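Local coordinates for protein hydrolase (Burkholderia cenocepacia, PDB 4QKU) that probably hydrolyses fumarylacetoacetate to fumarate and acetoacetate, the last step of phenylalanine and tyrosine breakdown, using a divalent metal ion, at residues I180-R185 and L254-A259; Q264-P269 and F273-F278; G402-T405 and G410-L413. All coordinates share one frame; numbering follows the deposited sequence.

Interaction 1 (I180-R185 and L254-A259); sequences IGYNGR and LNDWSA. With NA (sodium ion), chain H.
The metal site of a fumarylacetoacetase-type domain is where Tyr182 and Asp256 meet, the tyrosine coming from strand 181-184 at the rim of a mixed sheet and the aspartate from the break in strand 248-259. The side chains approach from opposite directions, and OH of Tyr182 lies 3.2 Å from OD2 of Asp256 at an angle too poor for a hydrogen bond; OD2 pairs instead with Lys276 NZ. A water closes the link: it is 3.2 Å from Tyr182 OH and gives a weak hydrogen bond of 2.8 Å to Asp256 OD1. Tyrosine suits this place because its long, rigid ring carries a polar atom from the outermost strand to the buried carboxylate.

Asp256 OD1 also binds the sodium ion at 2.4 Å, and the carbonyl O of Trp257 joins it at 2.5 Å. With CG of Asp256 anti to the backbone N (chi1 -177°), the carboxylate and the next carbonyl reach one ion. Asp256 centres an inverse gamma turn, and Ser258 OG donates to Asp256 O over 2.8 Å. The carbonyl O atoms of Lys276 and Ala279 and OG1 of Thr280 complete the sodium's ligands, consistent with the magnesium site of the FAH family.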
ATOM      1  N   ILE B 180       6.701  16.469  -0.931  1.00 17.43           N
ATOM      2  CA  ILE B 180       5.843  15.894   0.111  1.00 17.95           C
ATOM      3  C   ILE B 180       4.885  14.840  -0.447  1.00 17.31           C
ATOM      4  O   ILE B 180       4.278  15.021  -1.514  1.00 16.46           O
ATOM      5  CB  ILE B 180       5.078  17.052   0.832  1.00 18.85           C
ATOM      6  CG1 ILE B 180       5.782  17.441   2.112  1.00 19.47           C
ATOM      7  CG2 ILE B 180       3.693  16.670   1.271  1.00 19.21           C
ATOM      8  CD1 ILE B 180       7.188  17.901   1.877  1.00 20.43           C
ATOM      9  N   GLY B 181       4.763  13.731   0.280  1.00 17.56           N
ATOM     10  CA  GLY B 181       3.863  12.629  -0.112  1.00 17.01           C
ATOM     11  C   GLY B 181       3.563  11.659   1.002  1.00 17.05           C
ATOM     12  O   GLY B 181       4.224  11.664   2.032  1.00 16.71           O
ATOM     13  N   TYR B 182       2.543  10.833   0.803  1.00 17.79           N
ATOM     14  CA  TYR B 182       2.190   9.801   1.769  1.00 18.35           C
ATOM     15  C   TYR B 182       1.841   8.529   0.985  1.00 17.35           C
ATOM     16  O   TYR B 182       1.691   8.557  -0.241  1.00 16.83           O
ATOM     17  CB  TYR B 182       1.055  10.249   2.702  1.00 20.03           C
ATOM     18  CG  TYR B 182      -0.310  10.416   2.025  1.00 23.25           C
ATOM     19  CD1 TYR B 182      -0.546  11.462   1.145  1.00 24.95           C
ATOM     20  CD2 TYR B 182      -1.352   9.526   2.257  1.00 24.90           C
ATOM     21  CE1 TYR B 182      -1.789  11.631   0.523  1.00 27.16           C
ATOM     22  CE2 TYR B 182      -2.600   9.673   1.626  1.00 26.87           C
ATOM     23  CZ  TYR B 182      -2.824  10.728   0.749  1.00 28.47           C
ATOM     24  OH  TYR B 182      -4.070  10.909   0.084  1.00 29.40           O
ATOM     25  N   ASN B 183       1.761   7.424   1.709  1.00 16.41           N
ATOM     26  CA  ASN B 183       1.295   6.167   1.184  1.00 16.21           C
ATOM     27  C   ASN B 183      -0.238   6.217   1.142  1.00 16.04           C
ATOM     28  O   ASN B 183      -0.881   6.458   2.165  1.00 16.26           O
ATOM     29  CB  ASN B 183       1.727   5.017   2.105  1.00 16.43           C
ATOM     30  CG  ASN B 183       3.229   4.841   2.147  1.00 16.62           C
ATOM     31  OD1 ASN B 183       3.885   4.852   1.117  1.00 17.19           O
ATOM     32  ND2 ASN B 183       3.782   4.732   3.347  1.00 16.25           N
ATOM     33  N   GLY B 184      -0.819   5.982  -0.026  1.00 15.24           N
ATOM     34  CA  GLY B 184      -2.262   5.763  -0.119  1.00 15.01           C
ATOM     35  C   GLY B 184      -2.650   4.299   0.087  1.00 14.23           C
ATOM     36  O   GLY B 184      -1.778   3.439   0.206  1.00 14.89           O
ATOM     37  N   ARG B 185      -3.951   4.044   0.092  1.00 13.27           N
ATOM     38  CA  ARG B 185      -4.513   2.719   0.199  1.00 12.89           C
ATOM     39  C   ARG B 185      -4.840   2.115  -1.182  1.00 12.11           C
ATOM     40  O   ARG B 185      -5.813   2.525  -1.849  1.00 11.79           O
ATOM     41  CB  ARG B 185      -5.794   2.790   1.031  1.00 13.40           C
ATOM     42  CG  ARG B 185      -6.491   1.457   1.278  1.00 13.89           C
ATOM     43  CD  ARG B 185      -5.763   0.642   2.328  1.00 14.30           C
ATOM     44  NE  ARG B 185      -6.261  -0.721   2.364  1.00 14.78           N
ATOM     45  CZ  ARG B 185      -5.718  -1.716   3.048  1.00 15.25           C
ATOM     46  NH1 ARG B 185      -4.622  -1.523   3.768  1.00 15.31           N
ATOM     47  NH2 ARG B 185      -6.293  -2.916   3.023  1.00 15.79           N
ATOM     48  N   LEU B 254      -7.311  10.692 -11.739  1.00 14.92           N
ATOM     49  CA  LEU B 254      -7.401  10.147 -10.390  1.00 14.43           C
ATOM     50  C   LEU B 254      -8.249  11.058  -9.503  1.00 14.09           C
ATOM     51  O   LEU B 254      -7.922  12.213  -9.316  1.00 13.56           O
ATOM     52  CB  LEU B 254      -5.998   9.973  -9.815  1.00 14.52           C
ATOM     53  CG  LEU B 254      -5.824   9.243  -8.458  1.00 14.93           C
ATOM     54  CD1 LEU B 254      -4.428   8.660  -8.353  1.00 14.82           C
ATOM     55  CD2 LEU B 254      -6.047  10.160  -7.267  1.00 15.37           C
ATOM     56  N   ASN B 255      -9.353  10.508  -8.988  1.00 14.08           N
ATOM     57  CA  ASN B 255     -10.195  11.198  -8.073  1.00 14.18           C
ATOM     58  C   ASN B 255      -9.935  10.622  -6.711  1.00 14.49           C
ATOM     59  O   ASN B 255     -10.330   9.498  -6.416  1.00 13.80           O
ATOM     60  CB  ASN B 255     -11.666  11.037  -8.446  1.00 14.17           C
ATOM     61  CG  ASN B 255     -12.574  11.915  -7.599  1.00 14.25           C
ATOM     62  OD1 ASN B 255     -12.135  12.528  -6.612  1.00 14.17           O
ATOM     63  ND2 ASN B 255     -13.845  11.983  -7.978  1.00 14.33           N
ATOM     64  N   ASP B 256      -9.265  11.407  -5.874  1.00 15.32           N
ATOM     65  CA  ASP B 256      -8.962  10.967  -4.530  1.00 15.49           C
ATOM     66  C   ASP B 256     -10.061  11.435  -3.615  1.00 15.85           C
ATOM     67  O   ASP B 256      -9.904  12.428  -2.895  1.00 15.98           O
ATOM     68  CB  ASP B 256      -7.622  11.471  -4.027  1.00 15.83           C
ATOM     69  CG  ASP B 256      -7.299  10.937  -2.626  1.00 16.27           C
ATOM     70  OD1 ASP B 256      -7.884   9.901  -2.229  1.00 16.89           O
ATOM     71  OD2 ASP B 256      -6.501  11.560  -1.906  1.00 16.41           O
ATOM     72  N   TRP B 257     -11.170  10.706  -3.640  1.00 15.08           N
ATOM     73  CA  TRP B 257     -12.313  11.059  -2.822  1.00 15.31           C
ATOM     74  C   TRP B 257     -11.878  11.255  -1.395  1.00 15.91           C
ATOM     75  O   TRP B 257     -11.128  10.432  -0.859  1.00 16.44           O
ATOM     76  CB  TRP B 257     -13.364   9.963  -2.853  1.00 14.68           C
ATOM     77  CG  TRP B 257     -13.834   9.519  -4.214  1.00 13.81           C
ATOM     78  CD1 TRP B 257     -13.384   8.431  -4.932  1.00 13.14           C
ATOM     79  CD2 TRP B 257     -14.848  10.117  -4.993  1.00 13.55           C
ATOM     80  NE1 TRP B 257     -14.062   8.340  -6.101  1.00 13.06           N
ATOM     81  CE2 TRP B 257     -14.986   9.348  -6.156  1.00 13.30           C
ATOM     82  CE3 TRP B 257     -15.696  11.212  -4.802  1.00 13.94           C
ATOM     83  CZ2 TRP B 257     -15.918   9.648  -7.129  1.00 13.52           C
ATOM     84  CZ3 TRP B 257     -16.636  11.499  -5.765  1.00 13.91           C
ATOM     85  CH2 TRP B 257     -16.729  10.727  -6.923  1.00 13.74           C
ATOM     86  N   SER B 258     -12.362  12.326  -0.777  1.00 16.71           N
ATOM     87  CA  SER B 258     -11.942  12.727   0.565  1.00 17.01           C
ATOM     88  C   SER B 258     -13.139  13.085   1.445  1.00 17.68           C
ATOM     89  O   SER B 258     -14.047  13.786   0.995  1.00 18.11           O
ATOM     90  CB  SER B 258     -11.057  13.944   0.447  1.00 16.94           C
ATOM     91  OG  SER B 258      -9.964  13.700  -0.416  1.00 17.11           O
ATOM     92  N   ALA B 259     -13.169  12.585   2.678  1.00 17.75           N
ATOM     93  CA  ALA B 259     -14.175  13.005   3.643  1.00 18.97           C
ATOM     94  C   ALA B 259     -13.568  14.039   4.581  1.00 19.55           C
ATOM     95  O   ALA B 259     -12.826  13.682   5.492  1.00 20.40           O
ATOM     96  CB  ALA B 259     -14.683  11.812   4.423  1.00 19.28           C
TER
HETATM   97 NA    NA H 501      -9.773   8.556  -1.662  1.00 15.60          NA
HETATM   98  O   HOH W   1      -5.491   8.611  -1.570  1.00 26.09           O

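Interaction 2 (Q264-P269 and F273-F278). With NA (sodium ion), chain H; SO4 (sulfate ion), chain J.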
ATOM      1  N   GLN B 264     -10.093  16.118   9.141  1.00 22.24           N
ATOM      2  CA  GLN B 264      -9.650  17.156  10.095  1.00 22.94           C
ATOM      3  C   GLN B 264      -9.419  16.538  11.483  1.00 23.47           C
ATOM      4  O   GLN B 264      -8.381  16.764  12.095  1.00 21.90           O
ATOM      5  CB  GLN B 264     -10.655  18.321  10.194  1.00 22.79           C
ATOM      6  N   TRP B 265     -10.359  15.694  11.918  1.00 24.74           N
ATOM      7  CA  TRP B 265     -10.299  15.083  13.251  1.00 26.29           C
ATOM      8  C   TRP B 265      -9.227  13.984  13.441  1.00 25.33           C
ATOM      9  O   TRP B 265      -8.735  13.811  14.549  1.00 26.19           O
ATOM     10  CB  TRP B 265     -11.683  14.537  13.637  1.00 27.61           C
ATOM     11  CG  TRP B 265     -11.704  13.819  14.929  1.00 29.08           C
ATOM     12  CD1 TRP B 265     -12.001  12.500  15.132  1.00 29.36           C
ATOM     13  CD2 TRP B 265     -11.409  14.370  16.222  1.00 30.66           C
ATOM     14  NE1 TRP B 265     -11.928  12.198  16.467  1.00 30.21           N
ATOM     15  CE2 TRP B 265     -11.562  13.326  17.161  1.00 30.61           C
ATOM     16  CE3 TRP B 265     -11.029  15.648  16.681  1.00 31.51           C
ATOM     17  CZ2 TRP B 265     -11.334  13.511  18.527  1.00 31.15           C
ATOM     18  CZ3 TRP B 265     -10.816  15.832  18.046  1.00 31.75           C
ATOM     19  CH2 TRP B 265     -10.966  14.764  18.950  1.00 31.96           C
ATOM     20  N   GLU B 266      -8.869  13.261  12.381  1.00 24.94           N
ATOM     21  CA  GLU B 266      -7.995  12.071  12.486  1.00 25.15           C
ATOM     22  C   GLU B 266      -6.500  12.313  12.135  1.00 25.18           C
ATOM     23  O   GLU B 266      -5.636  11.578  12.598  1.00 23.85           O
ATOM     24  CB  GLU B 266      -8.535  10.949  11.580  1.00 25.01           C
ATOM     25  CG  GLU B 266      -8.219  11.145  10.091  1.00 26.04           C
ATOM     26  CD  GLU B 266      -8.554   9.952   9.209  1.00 27.11           C
ATOM     27  OE1 GLU B 266      -8.997   8.898   9.736  1.00 27.63           O
ATOM     28  OE2 GLU B 266      -8.380  10.087   7.964  1.00 27.29           O
ATOM     29  N   TYR B 267      -6.227  13.337  11.320  1.00 25.98           N
ATOM     30  CA  TYR B 267      -5.003  13.383  10.503  1.00 26.58           C
ATOM     31  C   TYR B 267      -3.710  13.767  11.216  1.00 26.79           C
ATOM     32  O   TYR B 267      -2.642  13.473  10.711  1.00 25.83           O
ATOM     33  CB  TYR B 267      -5.194  14.307   9.276  1.00 27.69           C
ATOM     34  CG  TYR B 267      -4.838  15.763   9.509  1.00 28.50           C
ATOM     35  CD1 TYR B 267      -5.703  16.600  10.202  1.00 29.50           C
ATOM     36  CD2 TYR B 267      -3.630  16.291   9.055  1.00 30.23           C
ATOM     37  CE1 TYR B 267      -5.398  17.924  10.419  1.00 30.82           C
ATOM     38  CE2 TYR B 267      -3.294  17.622   9.281  1.00 31.62           C
ATOM     39  CZ  TYR B 267      -4.190  18.433   9.967  1.00 33.00           C
ATOM     40  OH  TYR B 267      -3.916  19.764  10.190  1.00 37.05           O
ATOM     41  N   VAL B 268      -3.809  14.443  12.360  1.00 27.74           N
ATOM     42  CA  VAL B 268      -2.631  14.781  13.159  1.00 28.52           C
ATOM     43  C   VAL B 268      -2.319  13.606  14.114  1.00 28.68           C
ATOM     44  O   VAL B 268      -3.205  13.160  14.844  1.00 27.63           O
ATOM     45  CB  VAL B 268      -2.847  16.065  13.995  1.00 28.11           C
ATOM     46  CG1 VAL B 268      -1.652  16.318  14.918  1.00 28.00           C
ATOM     47  CG2 VAL B 268      -3.107  17.243  13.100  1.00 27.01           C
ATOM     48  N   PRO B 269      -1.068  13.111  14.127  1.00 28.63           N
ATOM     49  CA  PRO B 269       0.105  13.501  13.354  1.00 28.92           C
ATOM     50  C   PRO B 269       0.431  12.595  12.186  1.00 28.11           C
ATOM     51  O   PRO B 269       1.348  12.917  11.427  1.00 26.49           O
ATOM     52  CB  PRO B 269       1.241  13.366  14.386  1.00 30.05           C
ATOM     53  CG  PRO B 269       0.829  12.194  15.228  1.00 29.72           C
ATOM     54  CD  PRO B 269      -0.691  12.189  15.223  1.00 29.74           C
ATOM     55  N   PHE B 273      -6.035   9.004   6.668  1.00 26.18           N
ATOM     56  CA  PHE B 273      -6.126   7.575   6.734  1.00 25.83           C
ATOM     57  C   PHE B 273      -7.512   7.162   6.236  1.00 24.94           C
ATOM     58  O   PHE B 273      -7.684   7.018   5.027  1.00 24.38           O
ATOM     59  CB  PHE B 273      -5.812   7.105   8.173  1.00 26.65           C
ATOM     60  CG  PHE B 273      -5.887   5.606   8.365  1.00 27.74           C
ATOM     61  CD1 PHE B 273      -5.333   4.729   7.425  1.00 27.98           C
ATOM     62  CD2 PHE B 273      -6.485   5.065   9.494  1.00 28.34           C
ATOM     63  CE1 PHE B 273      -5.403   3.356   7.600  1.00 28.32           C
ATOM     64  CE2 PHE B 273      -6.553   3.696   9.671  1.00 28.83           C
ATOM     65  CZ  PHE B 273      -6.017   2.841   8.718  1.00 28.43           C
ATOM     66  N   ASN B 274      -8.492   7.000   7.139  1.00 24.33           N
ATOM     67  CA  ASN B 274      -9.862   6.617   6.751  1.00 24.74           C
ATOM     68  C   ASN B 274     -10.509   7.622   5.814  1.00 22.90           C
ATOM     69  O   ASN B 274     -11.240   7.250   4.911  1.00 22.87           O
ATOM     70  CB  ASN B 274     -10.787   6.539   7.961  1.00 26.36           C
ATOM     71  CG  ASN B 274     -10.588   5.296   8.778  1.00 27.91           C
ATOM     72  OD1 ASN B 274      -9.956   4.330   8.332  1.00 30.27           O
ATOM     73  ND2 ASN B 274     -11.125   5.303   9.993  1.00 28.05           N
ATOM     74  N   SER B 275     -10.216   8.895   6.047  1.00 21.26           N
ATOM     75  CA  SER B 275     -10.796   9.980   5.294  1.00 20.50           C
ATOM     76  C   SER B 275     -10.479   9.867   3.803  1.00 19.73           C
ATOM     77  O   SER B 275     -11.180  10.471   3.022  1.00 20.69           O
ATOM     78  CB  SER B 275     -10.307  11.335   5.790  1.00 19.95           C
ATOM     79  OG  SER B 275      -8.939  11.481   5.490  1.00 19.02           O
ATOM     80  N   LYS B 276      -9.445   9.122   3.412  1.00 18.27           N
ATOM     81  CA  LYS B 276      -9.140   8.943   2.001  1.00 17.90           C
ATOM     82  C   LYS B 276      -9.193   7.497   1.518  1.00 16.55           C
ATOM     83  O   LYS B 276      -9.139   7.249   0.321  1.00 17.23           O
ATOM     84  CB  LYS B 276      -7.737   9.510   1.636  1.00 18.91           C
ATOM     85  CG  LYS B 276      -7.366  10.889   2.192  1.00 19.61           C
ATOM     86  CD  LYS B 276      -8.108  12.033   1.532  1.00 20.68           C
ATOM     87  CE  LYS B 276      -7.337  13.338   1.610  1.00 21.66           C
ATOM     88  NZ  LYS B 276      -6.512  13.581   0.387  1.00 22.78           N
ATOM     89  N   GLY B 277      -9.269   6.538   2.420  1.00 15.52           N
ATOM     90  CA  GLY B 277      -9.035   5.152   2.042  1.00 14.44           C
ATOM     91  C   GLY B 277     -10.278   4.444   1.619  1.00 13.86           C
ATOM     92  O   GLY B 277     -10.205   3.319   1.185  1.00 13.84           O
ATOM     93  N   PHE B 278     -11.421   5.096   1.777  1.00 13.53           N
ATOM     94  CA  PHE B 278     -12.703   4.471   1.499  1.00 13.57           C
ATOM     95  C   PHE B 278     -12.954   4.253   0.018  1.00 13.12           C
ATOM     96  O   PHE B 278     -13.657   3.312  -0.364  1.00 12.84           O
ATOM     97  CB  PHE B 278     -13.859   5.259   2.141  1.00 14.14           C
ATOM     98  CG  PHE B 278     -14.057   6.635   1.587  1.00 14.27           C
ATOM     99  CD1 PHE B 278     -14.867   6.833   0.470  1.00 14.59           C
ATOM    100  CD2 PHE B 278     -13.481   7.736   2.189  1.00 14.19           C
ATOM    101  CE1 PHE B 278     -15.071   8.105  -0.038  1.00 14.44           C
ATOM    102  CE2 PHE B 278     -13.659   8.998   1.659  1.00 14.16           C
ATOM    103  CZ  PHE B 278     -14.479   9.182   0.573  1.00 14.28           C
TER
HETATM  104 NA    NA H 501      -9.773   8.556  -1.662  1.00 15.60          NA
HETATM  105  S   SO4 J 503      -5.525  17.512   1.114  1.00 45.14           S
HETATM  106  O1  SO4 J 503      -4.269  16.932   1.638  1.00 48.59           O
HETATM  107  O2  SO4 J 503      -5.365  17.760  -0.331  1.00 45.83           O
HETATM  108  O3  SO4 J 503      -6.673  16.593   1.307  1.00 44.85           O
HETATM  109  O4  SO4 J 503      -5.779  18.767   1.859  1.00 49.01           O
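Hydrogen bonds to one carboxylate, that of Glu266, make up nearly all of this contact. OE2 accepts three, from Phe273 N, Ser275 N and the hydroxyl OG of Ser275, each at 2.9 Å. They arrive from different directions: the Phe273 amide from above the carboxylate plane, the Ser275 amide on the syn side but tilted from that plane, and the hydroxyl nearly in line with the C-O bond. OE1 takes a weak bond from Asn274 N, 3.3 Å long. Glutamate suits the place because its chain, extended beyond CG, reaches this cluster of N-H groups, which would probably stabilise its charge; serine adds a hydroxyl beside its own amide.

Van der Waals contact is slight: Ser275 CB lies 3.2 Å from Glu266 OE2, and Asn274 CB 3.5 Å from Glu266 OE1. Asn274 ND2 donates to His355 O of the second subunit, and the Phe273 ring meets His356 of that subunit edge-to-face.

Lys276, next in the chain, carries bonds of the metal site and pocket: its O binds the sodium ion at 2.5 Å, while NZ donates to a sulfate oxygen and pairs with Glu222. The contact thus ties the end of helix 260-266 to the weakly bonded helix 274-277, which packs beside strand 248-259.

Interaction 3 (G402-T405 and G410-L413)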
ATOM      1  N   GLY B 402     -30.101  25.125  -8.464  1.00 28.71           N
ATOM      2  CA  GLY B 402     -29.627  24.464  -7.273  1.00 27.76           C
ATOM      3  C   GLY B 402     -28.208  24.860  -6.996  1.00 26.59           C
ATOM      4  O   GLY B 402     -27.609  25.609  -7.750  1.00 27.02           O
ATOM      5  N   SER B 403     -27.671  24.358  -5.897  1.00 25.28           N
ATOM      6  CA  SER B 403     -26.334  24.723  -5.481  1.00 24.16           C
ATOM      7  C   SER B 403     -25.733  23.629  -4.595  1.00 23.02           C
ATOM      8  O   SER B 403     -26.445  22.781  -4.060  1.00 23.20           O
ATOM      9  CB  SER B 403     -26.362  26.083  -4.754  1.00 24.68           C
ATOM     10  OG  SER B 403     -26.806  25.951  -3.412  1.00 24.80           O
ATOM     11  N   ARG B 404     -24.420  23.694  -4.426  1.00 22.00           N
ATOM     12  CA  ARG B 404     -23.678  22.740  -3.635  1.00 21.09           C
ATOM     13  C   ARG B 404     -22.604  23.425  -2.812  1.00 21.13           C
ATOM     14  O   ARG B 404     -21.992  24.412  -3.257  1.00 21.30           O
ATOM     15  CB  ARG B 404     -22.977  21.729  -4.546  1.00 20.15           C
ATOM     16  CG  ARG B 404     -23.889  20.686  -5.162  1.00 20.29           C
ATOM     17  CD  ARG B 404     -24.422  19.661  -4.137  1.00 20.42           C
ATOM     18  NE  ARG B 404     -25.248  18.662  -4.818  1.00 20.29           N
ATOM     19  CZ  ARG B 404     -26.506  18.862  -5.222  1.00 21.13           C
ATOM     20  NH1 ARG B 404     -27.143  20.014  -4.979  1.00 21.85           N
ATOM     21  NH2 ARG B 404     -27.144  17.905  -5.879  1.00 21.18           N
ATOM     22  N   THR B 405     -22.373  22.887  -1.608  1.00 21.04           N
ATOM     23  CA  THR B 405     -21.091  23.040  -0.916  1.00 20.74           C
ATOM     24  C   THR B 405     -20.307  21.743  -1.130  1.00 19.41           C
ATOM     25  O   THR B 405     -19.436  21.694  -1.978  1.00 19.17           O
ATOM     26  CB  THR B 405     -21.253  23.344   0.587  1.00 21.37           C
ATOM     27  OG1 THR B 405     -22.128  22.380   1.172  1.00 21.75           O
ATOM     28  CG2 THR B 405     -21.840  24.730   0.784  1.00 22.20           C
ATOM     29  N   GLY B 410     -26.359  10.733  -4.608  1.00 18.73           N
ATOM     30  CA  GLY B 410     -26.877  10.745  -5.968  1.00 18.64           C
ATOM     31  C   GLY B 410     -26.021  11.543  -6.945  1.00 18.42           C
ATOM     32  O   GLY B 410     -26.058  11.260  -8.138  1.00 18.57           O
ATOM     33  N   ASP B 411     -25.239  12.522  -6.474  1.00 17.98           N
ATOM     34  CA  ASP B 411     -24.410  13.336  -7.397  1.00 17.38           C
ATOM     35  C   ASP B 411     -23.422  12.449  -8.114  1.00 17.03           C
ATOM     36  O   ASP B 411     -22.905  11.517  -7.522  1.00 17.23           O
ATOM     37  CB  ASP B 411     -23.609  14.418  -6.659  1.00 16.65           C
ATOM     38  CG  ASP B 411     -24.465  15.521  -6.108  1.00 17.01           C
ATOM     39  OD1 ASP B 411     -25.697  15.539  -6.395  1.00 17.46           O
ATOM     40  OD2 ASP B 411     -23.924  16.366  -5.345  1.00 16.23           O
ATOM     41  N   GLU B 412     -23.159  12.767  -9.377  1.00 17.24           N
ATOM     42  CA  GLU B 412     -22.127  12.128 -10.163  1.00 17.19           C
ATOM     43  C   GLU B 412     -21.015  13.162 -10.407  1.00 16.76           C
ATOM     44  O   GLU B 412     -21.280  14.263 -10.896  1.00 16.66           O
ATOM     45  CB  GLU B 412     -22.676  11.619 -11.499  1.00 18.01           C
ATOM     46  CG  GLU B 412     -21.635  10.889 -12.337  1.00 18.27           C
ATOM     47  CD  GLU B 412     -22.235  10.143 -13.526  1.00 19.11           C
ATOM     48  OE1 GLU B 412     -22.834  10.801 -14.405  1.00 19.81           O
ATOM     49  OE2 GLU B 412     -22.109   8.895 -13.594  1.00 19.59           O
ATOM     50  N   LEU B 413     -19.795  12.793 -10.014  1.00 16.05           N
ATOM     51  CA  LEU B 413     -18.585  13.618 -10.220  1.00 15.38           C
ATOM     52  C   LEU B 413     -17.749  13.010 -11.305  1.00 15.20           C
ATOM     53  O   LEU B 413     -17.471  11.813 -11.271  1.00 14.75           O
ATOM     54  CB  LEU B 413     -17.762  13.701  -8.945  1.00 14.68           C
ATOM     55  CG  LEU B 413     -18.199  14.735  -7.893  1.00 14.92           C
ATOM     56  CD1 LEU B 413     -17.959  16.144  -8.409  1.00 14.88           C
ATOM     57  CD2 LEU B 413     -19.648  14.560  -7.450  1.00 15.34           C
TER
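Arg404 and Asp411 meet edge-on, nearly in one plane, and a side-on, two-pronged salt bridge makes up the close part of the contact. NE of Arg404 donates to OD2 of Asp411 over 2.7 Å at 171°, and NH2 of Arg404 to OD1 of Asp411 over 2.8 Å. Each oxygen uses its syn lone pair, and the guanidinium and carboxylate planes are only 14° apart, so both bonds are nearly straight and the pair is held flat. Arginine suits this position because it can offer two N-H groups along one edge, and aspartate answers with two oxygens at matching spacing. A bend at chi2 (-70°) turns the arginine back along its own strand, where NH1 donates to Ser403 O over 3.0 Å.

Strand 403-404 pairs with 396-397 in a small antiparallel hairpin, whereas Asp411 immediately precedes strand 412-421 of the larger curled sheet; the salt bridge therefore spans two sheets. Leu326 and Ala328 pack against both charged side chains, and Asp411 OD2 also accepts from Glu408 N in the intervening loop.

Away from this pair the segments diverge. Their nearest CA atoms, those of Arg404 and Asp411, are still 10.2 Å apart, and the backbones form no sheet with each other. Gly402 and Ser403 lie exposed to solvent, the glycine in a backbone conformation with positive phi that a CB would hinder.

Overall arrangement
Interactions 1 and 2 are two sides of one site, their centres 10 Å apart. Both supply ligands to the sodium ion, and Lys276 of interaction 2 reaches across to interaction 1, its NZ 3.1 Å from Asp256 OD2 in a salt bridge. Ala259 N probably donates a hydrogen bond to Ser275 O, 2.9 Å away. The sulfate on Lys276, probably from the crystallisation liquor, is also held by His156, the predicted proton acceptor, and by Gln263, a predicted substrate ligand, so it may mark the substrate pocket. Interaction 3 lies about 21 Å from interaction 1 between centres, yet Trp257 CH2 packs on Leu413 CB at 3.7 Å. Interactions 1 and 2 both touch the second subunit; interaction 3 does not.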